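Local coordinates for hypothetical protein Atu1540 (Agrobacterium tumefaciens str. C58, PDB 2HWJ) that is of unknown function but belongs to a putative ParB-like nuclease family, which makes a role in nucleic acid processing a possibility rather than an established activity, at residues H51-V56 / A63-H68; S10-D15 / V83-V88. All coordinates share one frame; numbering follows the deposited sequence.

Interaction 1 (H51-V56 / A63-H68); sequences HIVPVV and AYLIDH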
loop_
_atom_site.group_PDB
_atom_site.type_symbol
_atom_site.label_atom_id
_atom_site.label_comp_id
_atom_site.label_asym_id
_atom_site.label_seq_id
_atom_site.Cartn_x
_atom_site.Cartn_y
_atom_site.Cartn_z
ATOM N N HIS A 51 26.517 -3.064 -2.333
ATOM C CA HIS A 51 25.176 -2.599 -2.546
ATOM C C HIS A 51 24.596 -3.406 -3.651
ATOM O O HIS A 51 25.310 -3.842 -4.566
ATOM C CB HIS A 51 25.170 -1.115 -2.919
ATOM C CG HIS A 51 26.009 -0.299 -2.003
ATOM N ND1 HIS A 51 27.336 -0.004 -2.278
ATOM C CD2 HIS A 51 25.762 0.169 -0.748
ATOM C CE1 HIS A 51 27.840 0.689 -1.265
ATOM N NE2 HIS A 51 26.915 0.786 -0.319
ATOM N N ILE A 52 23.292 -3.605 -3.512
ATOM C CA ILE A 52 22.451 -4.260 -4.476
ATOM C C ILE A 52 21.441 -3.227 -4.787
ATOM O O ILE A 52 20.896 -2.631 -3.897
ATOM C CB ILE A 52 21.619 -5.393 -3.827
ATOM C CG1 ILE A 52 22.309 -5.815 -2.571
ATOM C CG2 ILE A 52 21.372 -6.528 -4.839
ATOM C CD1 ILE A 52 21.962 -7.339 -2.072
ATOM N N VAL A 53 21.031 -3.177 -6.017
ATOM C CA VAL A 53 20.179 -2.139 -6.435
ATOM C C VAL A 53 19.065 -2.822 -7.197
ATOM O O VAL A 53 19.313 -3.783 -7.898
ATOM C CB VAL A 53 21.145 -1.245 -7.193
ATOM C CG1 VAL A 53 20.874 -1.056 -8.648
ATOM C CG2 VAL A 53 21.505 -0.032 -6.329
ATOM N N PRO A 54 17.812 -2.438 -6.963
ATOM C CA PRO A 54 16.700 -3.156 -7.648
ATOM C C PRO A 54 16.531 -2.661 -9.063
ATOM O O PRO A 54 16.781 -1.513 -9.369
ATOM C CB PRO A 54 15.486 -2.715 -6.846
ATOM C CG PRO A 54 15.746 -1.410 -6.430
ATOM C CD PRO A 54 17.287 -1.358 -6.114
ATOM N N VAL A 55 16.009 -3.470 -9.930
ATOM C CA VAL A 55 16.063 -3.176 -11.371
ATOM C C VAL A 55 14.889 -3.887 -12.071
ATOM O O VAL A 55 14.289 -4.786 -11.515
ATOM C CB VAL A 55 17.369 -3.803 -11.803
ATOM C CG1 VAL A 55 17.215 -4.764 -12.994
ATOM C CG2 VAL A 55 18.531 -2.807 -11.805
ATOM N N VAL A 56 14.529 -3.488 -13.275
ATOM C CA VAL A 56 13.390 -4.075 -13.964
ATOM C C VAL A 56 13.915 -4.446 -15.309
ATOM O O VAL A 56 14.686 -3.742 -15.875
ATOM C CB VAL A 56 12.267 -2.973 -14.068
ATOM C CG1 VAL A 56 11.446 -3.090 -15.312
ATOM C CG2 VAL A 56 11.345 -3.056 -12.919
ATOM N N ALA A 63 18.399 -3.247 -18.584
ATOM C CA ALA A 63 17.995 -3.134 -17.191
ATOM C C ALA A 63 17.723 -1.673 -16.789
ATOM O O ALA A 63 18.615 -0.810 -16.969
ATOM C CB ALA A 63 19.074 -3.677 -16.345
ATOM N N TYR A 64 16.546 -1.410 -16.207
ATOM C CA TYR A 64 16.194 -0.044 -15.716
ATOM C C TYR A 64 16.289 0.080 -14.231
ATOM O O TYR A 64 15.668 -0.712 -13.538
ATOM C CB TYR A 64 14.749 0.331 -16.152
ATOM C CG TYR A 64 14.730 0.523 -17.620
ATOM C CD1 TYR A 64 14.898 -0.602 -18.470
ATOM C CD2 TYR A 64 14.735 1.826 -18.181
ATOM C CE1 TYR A 64 14.985 -0.451 -19.877
ATOM C CE2 TYR A 64 14.796 1.994 -19.569
ATOM C CZ TYR A 64 14.910 0.833 -20.397
ATOM O OH TYR A 64 14.988 0.921 -21.738
ATOM N N LEU A 65 17.052 1.033 -13.747
ATOM C CA LEU A 65 17.339 1.240 -12.304
ATOM C C LEU A 65 16.098 1.816 -11.684
ATOM O O LEU A 65 15.543 2.780 -12.202
ATOM C CB LEU A 65 18.421 2.319 -12.147
ATOM C CG LEU A 65 18.754 2.677 -10.712
ATOM C CD1 LEU A 65 19.238 1.445 -9.906
ATOM C CD2 LEU A 65 19.780 3.809 -10.615
ATOM N N ILE A 66 15.680 1.281 -10.549
ATOM C CA ILE A 66 14.362 1.650 -9.977
ATOM C C ILE A 66 14.506 2.484 -8.704
ATOM O O ILE A 66 13.628 3.247 -8.303
ATOM C CB ILE A 66 13.510 0.351 -9.771
ATOM C CG1 ILE A 66 12.796 0.101 -11.051
ATOM C CG2 ILE A 66 12.476 0.458 -8.714
ATOM C CD1 ILE A 66 12.612 1.380 -11.711
ATOM N N ASP A 67 15.635 2.381 -8.052
ATOM C CA ASP A 67 15.784 3.202 -6.894
ATOM C C ASP A 67 17.229 3.544 -6.771
ATOM O O ASP A 67 18.055 2.950 -7.491
ATOM C CB ASP A 67 15.375 2.381 -5.664
ATOM C CG ASP A 67 14.804 3.246 -4.596
ATOM O OD1 ASP A 67 14.719 4.485 -4.852
ATOM O OD2 ASP A 67 14.447 2.703 -3.523
ATOM N N HIS A 68 17.577 4.398 -5.821
ATOM C CA HIS A 68 18.994 4.570 -5.541
ATOM C C HIS A 68 19.776 5.224 -6.650
ATOM O O HIS A 68 20.937 4.913 -6.849
ATOM C CB HIS A 68 19.672 3.269 -5.131
ATOM C CG HIS A 68 18.926 2.553 -4.060
ATOM N ND1 HIS A 68 18.941 2.965 -2.742
ATOM C CD2 HIS A 68 18.093 1.484 -4.111
ATOM C CE1 HIS A 68 18.160 2.175 -2.030
ATOM N NE2 HIS A 68 17.630 1.281 -2.838
#
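V56 and Y64 form the antiparallel hydrogen-bonded pair of a beta hairpin whose short strand segments 52-56 and 63-65 run at 131° to each other, N-to-C, with V55 and L65 as the adjacent non-hydrogen-bonded pair. Y64 N reaches V56 O at 3.0 Å in an almost straight bond (175°), lying in the plane of that carbonyl; V56 N returns a bond to Y64 O, also 3.0 Å. One step further on, where the second strand has already given way to loop, I66 N still bonds P54 O at 3.2 Å. P54 has no N-H to give, and its carbonyl is its link to the partner backbone.

The side chains divide between two sides. On the side of V55 and L65, V55 CG1 meets A63 CB at 4.0 Å, and L65, whose first torsion sets CG anti to the backbone N, turns CD1 onto V53 CG1 through chi2 (59°). On the side of V56 and Y64, V56 CG2 touches I66 CG1 at 3.9 Å. The loop then folds over the proline: D67 CB lies against P54 CG at 3.9 Å, while P54 CD abuts the edge of the H68 ring near its plane, 3.6 Å from CD2. V53 CG2 adds a contact to H68 CB.

H68 takes the N-cap position of helix 69-77, which packs V72 against V53 and L65. M103 of helix 96-105 covers V56, Y64 and I66, and strand 82-90 lies alongside strand 52-57 as its parallel neighbour.

Interaction 2 (S10-D15 / V83-V88); sequences SRIAID and VLTSEV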
loop_
_atom_site.group_PDB
_atom_site.type_symbol
_atom_site.label_atom_id
_atom_site.label_comp_id
_atom_site.label_asym_id
_atom_site.label_seq_id
_atom_site.Cartn_x
_atom_site.Cartn_y
_atom_site.Cartn_z
ATOM N N SER A 10 22.160 -10.501 -9.728
ATOM C CA SER A 10 22.994 -10.331 -10.898
ATOM C C SER A 10 23.838 -9.147 -10.733
ATOM O O SER A 10 24.021 -8.683 -9.603
ATOM C CB SER A 10 22.251 -10.268 -12.226
ATOM O OG SER A 10 21.066 -9.580 -12.068
ATOM N N ARG A 11 24.320 -8.638 -11.865
ATOM C CA ARG A 11 25.558 -7.895 -11.950
ATOM C C ARG A 11 25.598 -7.146 -13.248
ATOM O O ARG A 11 25.533 -7.737 -14.278
ATOM C CB ARG A 11 26.676 -8.893 -12.000
ATOM C CG ARG A 11 28.094 -8.292 -11.957
ATOM C CD ARG A 11 28.353 -7.765 -10.605
ATOM N NE ARG A 11 29.753 -7.482 -10.359
ATOM C CZ ARG A 11 30.777 -8.073 -10.953
ATOM N NH1 ARG A 11 30.566 -9.016 -11.865
ATOM N NH2 ARG A 11 32.004 -7.686 -10.620
ATOM N N ILE A 12 25.744 -5.839 -13.208
ATOM C CA ILE A 12 25.735 -5.040 -14.399
ATOM C C ILE A 12 26.739 -3.918 -14.280
ATOM O O ILE A 12 27.090 -3.458 -13.140
ATOM C CB ILE A 12 24.351 -4.437 -14.627
ATOM C CG1 ILE A 12 24.139 -3.947 -16.074
ATOM C CG2 ILE A 12 24.148 -3.301 -13.714
ATOM C CD1 ILE A 12 22.674 -3.841 -16.406
ATOM N N ALA A 13 27.161 -3.468 -15.462
ATOM C CA ALA A 13 28.052 -2.339 -15.597
ATOM C C ALA A 13 27.176 -1.147 -15.402
ATOM O O ALA A 13 26.153 -0.974 -16.117
ATOM C CB ALA A 13 28.617 -2.279 -16.960
ATOM N N ILE A 14 27.585 -0.301 -14.472
ATOM C CA ILE A 14 26.868 0.921 -14.250
ATOM C C ILE A 14 26.714 1.753 -15.534
ATOM O O ILE A 14 25.706 2.424 -15.739
ATOM C CB ILE A 14 27.529 1.777 -13.151
ATOM C CG1 ILE A 14 27.410 1.092 -11.773
ATOM C CG2 ILE A 14 26.873 3.180 -13.134
ATOM C CD1 ILE A 14 28.457 1.606 -10.831
ATOM N N ASP A 15 27.679 1.697 -16.428
ATOM C CA ASP A 15 27.487 2.492 -17.620
ATOM C C ASP A 15 26.339 1.880 -18.492
ATOM O O ASP A 15 26.075 2.317 -19.563
ATOM C CB ASP A 15 28.823 2.644 -18.364
ATOM C CG ASP A 15 29.256 1.361 -19.000
ATOM O OD1 ASP A 15 28.364 0.608 -19.425
ATOM O OD2 ASP A 15 30.480 1.062 -19.098
ATOM N N VAL A 83 27.699 -2.905 -10.399
ATOM C CA VAL A 83 26.949 -2.930 -9.168
ATOM C C VAL A 83 26.057 -4.207 -9.152
ATOM O O VAL A 83 25.550 -4.594 -10.183
ATOM C CB VAL A 83 26.127 -1.643 -8.997
ATOM C CG1 VAL A 83 25.010 -1.496 -10.094
ATOM C CG2 VAL A 83 25.436 -1.618 -7.631
ATOM N N LEU A 84 25.863 -4.855 -8.006
ATOM C CA LEU A 84 24.921 -5.968 -7.902
ATOM C C LEU A 84 23.525 -5.457 -8.033
ATOM O O LEU A 84 23.236 -4.292 -7.637
ATOM C CB LEU A 84 25.014 -6.560 -6.537
ATOM C CG LEU A 84 26.405 -7.076 -6.184
ATOM C CD1 LEU A 84 26.373 -7.681 -4.826
ATOM C CD2 LEU A 84 26.972 -8.016 -7.292
ATOM N N THR A 85 22.653 -6.281 -8.589
ATOM C CA THR A 85 21.306 -5.869 -8.902
ATOM C C THR A 85 20.417 -7.093 -8.629
ATOM O O THR A 85 20.900 -8.231 -8.563
ATOM C CB THR A 85 21.115 -5.719 -10.412
ATOM O OG1 THR A 85 21.552 -6.938 -11.053
ATOM C CG2 THR A 85 21.885 -4.559 -11.025
ATOM N N SER A 86 19.106 -6.853 -8.524
ATOM C CA SER A 86 18.155 -7.892 -8.369
ATOM C C SER A 86 16.993 -7.459 -9.218
ATOM O O SER A 86 16.444 -6.365 -9.020
ATOM C CB SER A 86 17.687 -7.962 -6.944
ATOM O OG SER A 86 16.820 -9.069 -6.831
ATOM N N GLU A 87 16.668 -8.291 -10.198
ATOM C CA GLU A 87 15.584 -8.045 -11.060
ATOM C C GLU A 87 14.333 -8.307 -10.238
ATOM O O GLU A 87 14.154 -9.410 -9.733
ATOM C CB GLU A 87 15.714 -8.976 -12.282
ATOM C CG GLU A 87 14.577 -8.937 -13.289
ATOM C CD GLU A 87 14.813 -9.885 -14.539
ATOM O OE1 GLU A 87 14.046 -10.909 -14.720
ATOM O OE2 GLU A 87 15.731 -9.574 -15.354
ATOM N N VAL A 88 13.476 -7.293 -10.118
ATOM C CA VAL A 88 12.203 -7.401 -9.423
ATOM C C VAL A 88 10.963 -7.366 -10.328
ATOM O O VAL A 88 9.825 -7.324 -9.841
ATOM C CB VAL A 88 12.007 -6.299 -8.377
ATOM C CG1 VAL A 88 13.070 -6.400 -7.353
ATOM C CG2 VAL A 88 11.989 -4.910 -9.038
#
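S10 and T85 start an antiparallel pairing that makes strand 9-13 the outermost strand, within this chain, of a mixed four-stranded sheet, next to the long strand 82-90. The backbone polar groups of the two hydrogen-bonded pairs are matched in full. S10 N gives a nearly straight bond (175°) to T85 O at 2.8 Å, and S10 O takes T85 N at 2.9 Å, the donor standing 54° out of the carbonyl plane. The same S10 O also faces the CA-H of L84. At the other pair V83 N lies almost in line with the C=O of I12, 2.9 Å from I12 O, whereas I12 N makes a longer bond of 3.3 Å to V83 O.

Between them sit R11 and L84, a non-hydrogen-bonded pair. L84 O points away from R11 and takes the backbone N-H of V53 in strand 52-57, probably as a hydrogen bond. R11 bends at chi2 (71°) and lays CD against L84 CD2 at 3.6 Å, the two side chains crossing obliquely. L9 of the second subunit packs on L84, and L48 of that subunit on R11.

S10, I12, V83 and T85 put their side chains on the opposite face. I12 CG2 meets T85 CG2 at 3.7 Å, the side chains at about a right angle. Beyond the strand, I14 swings CG1 onto V83 CG1 at 3.9 Å, and V72 and S76 of helix 69-77 also touch I14. T85 holds OG1 between its backbone N and carbonyl carbon, and that hydroxyl shares a hydrogen bond of 2.9 Å with S10 OG, in which either oxygen may be the donor.

Interaction 1 is nested inside the chain loop that interaction 2 closes, and their centres lie about 7 Å apart in one sheet. The seam between them is the parallel pairing of strands 52-57 and 82-90: V53 N sits 3.0 Å from L84 O and V55 O 3.0 Å from V88 N, both probable hydrogen bonds. Side chains of the two outermost strands also touch, A63 CB lying 3.6 Å from I12 CD1, although two strands separate them in sheet order, which is consistent with a strongly curled sheet. Both contacts reach the second subunit, interaction 1 through H51, I52 and H68, interaction 2 through R11, L84 and S86.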